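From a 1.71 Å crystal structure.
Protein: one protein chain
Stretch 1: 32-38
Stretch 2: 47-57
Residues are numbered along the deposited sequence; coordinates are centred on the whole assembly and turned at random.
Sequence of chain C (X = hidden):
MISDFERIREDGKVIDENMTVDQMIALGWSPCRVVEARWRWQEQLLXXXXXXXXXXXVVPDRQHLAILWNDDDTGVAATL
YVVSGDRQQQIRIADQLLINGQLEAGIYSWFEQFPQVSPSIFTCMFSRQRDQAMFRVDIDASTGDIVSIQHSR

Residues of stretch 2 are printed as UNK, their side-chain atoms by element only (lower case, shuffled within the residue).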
# COMPACT_ATOMS: atom_id res chain seq x y z
N CYS C 32 -11.05 3.15 -8.64
CA CYS C 32 -10.99 4.32 -9.51
C CYS C 32 -9.99 5.30 -8.93
O CYS C 32 -9.93 5.46 -7.71
CB CYS C 32 -12.38 4.97 -9.63
SG CYS C 32 -12.52 6.27 -10.88
N ARG C 33 -9.22 5.97 -9.79
CA ARG C 33 -8.32 7.01 -9.29
C ARG C 33 -9.09 8.13 -8.61
O ARG C 33 -10.22 8.47 -8.98
CB ARG C 33 -7.44 7.59 -10.42
CG ARG C 33 -8.12 8.53 -11.43
CD ARG C 33 -7.81 8.14 -12.92
NE ARG C 33 -6.39 8.12 -13.25
CZ ARG C 33 -5.81 8.79 -14.26
NH1 ARG C 33 -4.51 8.70 -14.46
NH2 ARG C 33 -6.53 9.53 -15.08
N VAL C 34 -8.45 8.70 -7.60
CA VAL C 34 -8.92 9.90 -6.92
C VAL C 34 -8.20 11.08 -7.55
O VAL C 34 -6.97 11.09 -7.63
CB VAL C 34 -8.64 9.81 -5.42
CG1 VAL C 34 -8.84 11.19 -4.71
CG2 VAL C 34 -9.53 8.74 -4.81
N VAL C 35 -8.97 12.05 -8.03
CA VAL C 35 -8.40 13.21 -8.68
C VAL C 35 -8.46 14.47 -7.83
O VAL C 35 -7.86 15.48 -8.22
CB VAL C 35 -9.07 13.47 -10.05
CG1 VAL C 35 -8.81 12.26 -10.99
CG2 VAL C 35 -10.58 13.72 -9.89
N GLU C 36 -9.18 14.45 -6.71
CA GLU C 36 -9.24 15.64 -5.87
C GLU C 36 -9.39 15.25 -4.41
O GLU C 36 -10.12 14.30 -4.10
CB GLU C 36 -10.40 16.57 -6.27
CG GLU C 36 -10.58 17.71 -5.25
CD GLU C 36 -11.54 18.76 -5.68
OE1 GLU C 36 -11.97 18.71 -6.85
OE2 GLU C 36 -11.86 19.64 -4.85
N ALA C 37 -8.66 15.95 -3.54
CA ALA C 37 -8.88 15.91 -2.10
C ALA C 37 -9.29 17.31 -1.67
O ALA C 37 -8.66 18.29 -2.07
CB ALA C 37 -7.63 15.47 -1.34
N ARG C 38 -10.38 17.40 -0.91
CA ARG C 38 -10.94 18.68 -0.52
C ARG C 38 -11.22 18.65 0.98
O ARG C 38 -11.56 17.59 1.53
CB ARG C 38 -12.23 18.94 -1.34
CG ARG C 38 -13.14 20.03 -0.91
CD ARG C 38 -14.36 20.05 -1.87
NE ARG C 38 -15.27 18.92 -1.68
CZ ARG C 38 -16.05 18.40 -2.63
NH1 ARG C 38 -16.02 18.88 -3.87
NH2 ARG C 38 -16.85 17.38 -2.34
N UNK C 47 -8.34 22.59 -1.48
CA UNK C 47 -8.25 21.34 -2.21
C UNK C 47 -6.90 21.22 -2.90
O UNK C 47 -6.19 22.21 -3.07
c UNK C 47 -9.36 21.22 -3.25
o UNK C 47 -9.17 22.21 -4.24
N UNK C 48 -6.58 20.00 -3.29
CA UNK C 48 -5.52 19.71 -4.26
C UNK C 48 -6.11 18.81 -5.33
O UNK C 48 -6.95 17.95 -5.05
c UNK C 48 -4.31 19.04 -3.58
c UNK C 48 -3.65 20.06 -2.63
c UNK C 48 -4.75 17.78 -2.82
N UNK C 49 -5.71 19.02 -6.58
CA UNK C 49 -6.33 18.33 -7.71
C UNK C 49 -5.23 17.80 -8.61
O UNK C 49 -4.32 18.54 -8.96
c UNK C 49 -7.86 18.50 -9.71
c UNK C 49 -7.25 19.26 -8.52
c UNK C 49 -8.30 19.89 -7.62
N UNK C 50 -5.33 16.53 -8.99
CA UNK C 50 -4.35 15.94 -9.91
C UNK C 50 -5.10 14.99 -10.84
O UNK C 50 -5.56 13.94 -10.39
n UNK C 50 -1.10 14.12 -9.45
c UNK C 50 -2.13 14.70 -10.04
c UNK C 50 -3.24 15.21 -9.13
o UNK C 50 -2.21 14.84 -11.25
N UNK C 51 -5.21 15.33 -12.13
CA UNK C 51 -5.99 14.45 -13.01
C UNK C 51 -5.29 13.11 -13.22
O UNK C 51 -5.94 12.13 -13.61
c UNK C 51 -6.27 15.15 -14.34
o UNK C 51 -5.09 15.33 -15.09
N UNK C 52 -3.99 13.04 -12.91
CA UNK C 52 -3.27 11.77 -12.94
C UNK C 52 -3.55 10.87 -11.76
O UNK C 52 -3.14 9.70 -11.79
c UNK C 52 -1.76 12.04 -12.99
n UNK C 52 1.93 14.47 -17.09
c UNK C 52 0.11 13.12 -14.22
n UNK C 52 1.99 15.06 -14.87
n UNK C 52 0.61 13.37 -15.57
c UNK C 52 1.51 14.30 -15.85
c UNK C 52 -1.33 12.65 -14.29
N UNK C 53 -4.19 11.39 -10.72
CA UNK C 53 -4.51 10.61 -9.55
C UNK C 53 -3.64 10.99 -8.36
O UNK C 53 -2.48 11.45 -8.50
N UNK C 54 -4.20 10.82 -7.16
CA UNK C 54 -3.47 11.09 -5.93
C UNK C 54 -4.02 10.20 -4.84
O UNK C 54 -5.12 9.67 -4.93
c UNK C 54 -5.19 14.53 -5.70
c UNK C 54 -3.59 12.57 -5.53
c UNK C 54 -5.36 13.00 -3.74
c UNK C 54 -5.01 13.08 -5.23
N UNK C 55 -3.22 10.03 -3.78
CA UNK C 55 -3.64 9.28 -2.61
C UNK C 55 -3.46 10.24 -1.45
O UNK C 55 -2.35 10.75 -1.26
c UNK C 55 -2.80 8.01 -2.45
c UNK C 55 -4.58 6.33 -1.74
c UNK C 55 -2.12 5.85 -1.50
c UNK C 55 -3.18 6.94 -1.45
N UNK C 56 -4.54 10.51 -0.71
CA UNK C 56 -4.49 11.54 0.34
C UNK C 56 -4.99 10.97 1.65
O UNK C 56 -5.99 10.24 1.68
c UNK C 56 -5.36 12.77 -0.02
N UNK C 57 -4.30 11.31 2.74
CA UNK C 57 -4.77 11.00 4.09
C UNK C 57 -4.68 12.26 4.93
O UNK C 57 -3.89 13.17 4.65
c UNK C 57 -2.49 10.19 4.82
c UNK C 57 -1.72 9.42 5.89
c UNK C 57 -3.99 9.85 4.77
c UNK C 57 -4.24 8.51 4.06
O HOH W 1 -1.75 8.26 -13.58
O HOH W 2 -5.77 7.71 -6.91

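Position 47 carries one carbon and then one oxygen, the pattern of a hydroxymethyl group. Its CB lies 3.4 Å from OE2 of Glu 36 and 4.1 Å from CB of Arg 38, with which the residue forms a non-hydrogen-bonded antiparallel pair; this is Ser 47. At position 48 a single carbon bears two more, a fork at CB with no heteroatom. One of these methyls is 4.0 Å from CB of Ala 37, and the two backbones are joined by reciprocal hydrogen bonds, from N of 48 to O of Ala 37 and from N of Ala 37 to O of 48, both 3.0 Å. The residue is Val 48.

Position 49 has the same three carbons branched at CB. They lie on the face of the sheet that holds Glu 36, whose OE1 is 3.9 Å from one methyl, and the residue is Val 49. Position 50 has two carbons, the second carrying one oxygen and one nitrogen, a planar carboxamide. Its side chain stays clear of stretch 1, but its backbone N donates to O of Val 35 at 2.8 Å. The oxygen of the amide accepts from N of position 52 at 3.0 Å, as suits an asparagine at the start of a turn: Asn 50.

Position 51 again has one carbon followed by one oxygen. Its CB points away from stretch 1, while its carbonyl O sits 3.9 Å from CG1 of Val 35; it is Ser 51. At position 52 three carbons lead to a nitrogen and then to a carbon bearing two further nitrogens, a guanidinium. CB points away from stretch 1, so the contact falls to the backbone; the guanidinium makes it Arg 52. A water accepts a weak hydrogen bond from NH1 of Arg 33 (2.9 Å) and donates to O of Arg 52 (2.7 Å).

Position 53 has no side-chain atoms. With phi 107° and psi 151°, a CB would be jammed against the preceding carbonyl and would also lie only 3.5 Å from CB of Arg 33; it is Gly 53. Position 54 has four carbons forked at the second, and one terminal methyl lies 4.0 Å from CG1 of Val 34 and 4.1 Å from CB of Ala 37; this is Leu 54. Position 55 repeats this fork, but its CA-to-CB bond points away from stretch 1 and the side chain makes no contact there: Leu 55. The lone carbon at position 56 packs 3.8 Å from CB of Ala 37, identifying Ala 56. Position 57 has four carbons forked at the first, with one arm two carbons long, and makes no contact: Ile 57.

The contact combines an antiparallel ladder with a turn. Backbone pairing runs from Ser 47 to Asn 50, after which a type I turn, closed by Gly 53 N to Asn 50 O (2.9 Å), redirects the chain so that Leu 54 N can donate to Val 34 O (2.8 Å). Ala 37, Val 48, Leu 54 and Ala 56 supply an apolar cluster, whereas Glu 36 and Arg 38 share the other face with Ser 47 and Val 49.

Stretch 2 47-57: SVVNSRGLLAI
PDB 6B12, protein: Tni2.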